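Local coordinates for protein nourseothricin acetyltransferase (Streptomyces noursei, PDB 5C82) that probably transfers an acetyl group to the antibiotic nourseothricin, a GNAT-type acyltransferase reaction consistent with resistance to the drug, at residues 156-160 against 161-165. The protein carries 1 engineered substitution. Residues are numbered along the deposited sequence; the frame is centred on the assembly and turned at random.
Sequences AYRRM and GFTLC
The F162 ring turns its edge to the end of the helix: the carbonyl O of Y157 lies in the ring plane, 3.6 Å from CD1, and CB of M160, deposited as selenomethionine, approaches the same edge. The R158 guanidinium has T163 CG2 over one face, 3.6 Å from NH1, while a water oxygen sits in its plane at the edge. That water accepts from R158 NH1; its oxygen lies 2.6 Å from R158 O and 2.7 Å from F162 O, donating to both. R158 can reach it because its chain leaves with CG anti to the backbone N (chi1 -176°) and then bends at chi2, passing CD within 3.4 Å of F162 O. F162 O also meets R158 CA in a CA-H...O contact, nearly straight at the hydrogen (171°).

Y157 O is gripped twice, by M160 N at 3.0 Å and by F162 N at 3.1 Å, the two donors arriving from opposite faces of its carbonyl plane. Both bonds lie at the C-terminal end of helix 151-158, beyond which G161, with phi 103°, leads into strand 163-168, the outermost strand, within this chain, of the mixed sheet of the GNAT fold. Y157 and F162, whose CB atoms are 4.2 Å apart, both pack on L144 and M127. T163 pairs through its backbone with S186, and C165 O is hydrogen-bonded to T169 OG1 of the second subunit.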
loop_
_atom_site.group_PDB
_atom_site.type_symbol
_atom_site.label_atom_id
_atom_site.label_comp_id
_atom_site.label_asym_id
_atom_site.label_seq_id
_atom_site.Cartn_x
_atom_site.Cartn_y
_atom_site.Cartn_z
ATOM N N ALA A 156 10.171 -6.842 17.008
ATOM C CA ALA A 156 10.616 -8.170 16.516
ATOM C C ALA A 156 11.069 -8.124 15.037
ATOM O O ALA A 156 12.073 -8.752 14.682
ATOM C CB ALA A 156 9.523 -9.213 16.717
ATOM N N TYR A 157 10.351 -7.335 14.189
ATOM C CA TYR A 157 10.656 -7.161 12.760
ATOM C C TYR A 157 11.943 -6.421 12.587
ATOM O O TYR A 157 12.721 -6.755 11.693
ATOM C CB TYR A 157 9.525 -6.395 12.034
ATOM C CG TYR A 157 8.237 -7.183 11.952
ATOM C CD1 TYR A 157 8.251 -8.576 11.824
ATOM C CD2 TYR A 157 7.005 -6.546 12.026
ATOM C CE1 TYR A 157 7.071 -9.310 11.806
ATOM C CE2 TYR A 157 5.815 -7.273 12.028
ATOM C CZ TYR A 157 5.855 -8.653 11.899
ATOM O OH TYR A 157 4.684 -9.348 11.831
ATOM N N ARG A 158 12.163 -5.391 13.437
ATOM C CA ARG A 158 13.376 -4.582 13.422
ATOM C C ARG A 158 14.591 -5.444 13.721
ATOM O O ARG A 158 15.687 -5.204 13.214
ATOM C CB ARG A 158 13.248 -3.388 14.423
ATOM C CG ARG A 158 14.435 -2.415 14.400
ATOM C CD ARG A 158 14.559 -1.695 13.057
ATOM N NE ARG A 158 15.392 -0.492 13.152
ATOM C CZ ARG A 158 16.650 -0.387 12.726
ATOM N NH1 ARG A 158 17.246 -1.411 12.118
ATOM N NH2 ARG A 158 17.309 0.747 12.873
ATOM N N ARG A 159 14.380 -6.470 14.529
ATOM C CA ARG A 159 15.406 -7.422 14.950
ATOM C C ARG A 159 15.482 -8.665 14.052
ATOM O O ARG A 159 16.146 -9.646 14.392
ATOM C CB ARG A 159 15.164 -7.773 16.408
ATOM C CG ARG A 159 15.577 -6.645 17.304
ATOM C CD ARG A 159 14.870 -6.727 18.628
ATOM N NE ARG A 159 15.236 -5.610 19.496
ATOM C CZ ARG A 159 14.727 -4.383 19.432
ATOM N NH1 ARG A 159 13.855 -4.067 18.482
ATOM N NH2 ARG A 159 15.122 -3.449 20.288
HETATM N N MSE A 160 14.827 -8.600 12.892
HETATM C CA MSE A 160 14.866 -9.617 11.839
HETATM C C MSE A 160 15.451 -9.005 10.539
HETATM O O MSE A 160 15.476 -9.680 9.499
HETATM C CB MSE A 160 13.455 -10.145 11.549
HETATM C CG MSE A 160 13.024 -11.273 12.461
HETATM SE SE MSE A 160 11.257 -11.834 11.902
HETATM C CE MSE A 160 10.620 -12.382 13.633
ATOM N N GLY A 161 15.854 -7.733 10.597
ATOM C CA GLY A 161 16.452 -7.044 9.453
ATOM C C GLY A 161 15.573 -6.060 8.696
ATOM O O GLY A 161 16.031 -5.447 7.723
ATOM N N PHE A 162 14.299 -5.922 9.104
ATOM C CA PHE A 162 13.367 -4.958 8.496
ATOM C C PHE A 162 13.574 -3.570 9.088
ATOM O O PHE A 162 14.065 -3.427 10.221
ATOM C CB PHE A 162 11.891 -5.377 8.734
ATOM C CG PHE A 162 11.484 -6.613 7.965
ATOM C CD1 PHE A 162 11.738 -7.889 8.474
ATOM C CD2 PHE A 162 10.831 -6.507 6.743
ATOM C CE1 PHE A 162 11.359 -9.035 7.756
ATOM C CE2 PHE A 162 10.465 -7.658 6.016
ATOM C CZ PHE A 162 10.718 -8.908 6.533
ATOM N N THR A 163 13.231 -2.538 8.299
ATOM C CA THR A 163 13.230 -1.140 8.743
ATOM C C THR A 163 11.979 -0.497 8.153
ATOM O O THR A 163 11.496 -0.938 7.110
ATOM C CB THR A 163 14.482 -0.352 8.304
ATOM O OG1 THR A 163 14.518 -0.327 6.888
ATOM C CG2 THR A 163 15.789 -0.902 8.868
ATOM N N LEU A 164 11.462 0.538 8.809
ATOM C CA LEU A 164 10.301 1.285 8.341
ATOM C C LEU A 164 10.554 1.799 6.918
ATOM O O LEU A 164 11.589 2.406 6.677
ATOM C CB LEU A 164 10.062 2.473 9.295
ATOM C CG LEU A 164 8.801 3.290 9.079
ATOM C CD1 LEU A 164 7.531 2.486 9.527
ATOM C CD2 LEU A 164 8.894 4.575 9.852
ATOM N N CYS A 165 9.630 1.539 5.982
ATOM C CA CYS A 165 9.777 1.998 4.600
ATOM C C CYS A 165 8.591 2.862 4.163
ATOM O O CYS A 165 8.559 3.366 3.054
ATOM C CB CYS A 165 10.010 0.828 3.652
ATOM S SG CYS A 165 8.561 -0.209 3.383
HETATM O O HOH W 1 16.592 -3.860 11.130
#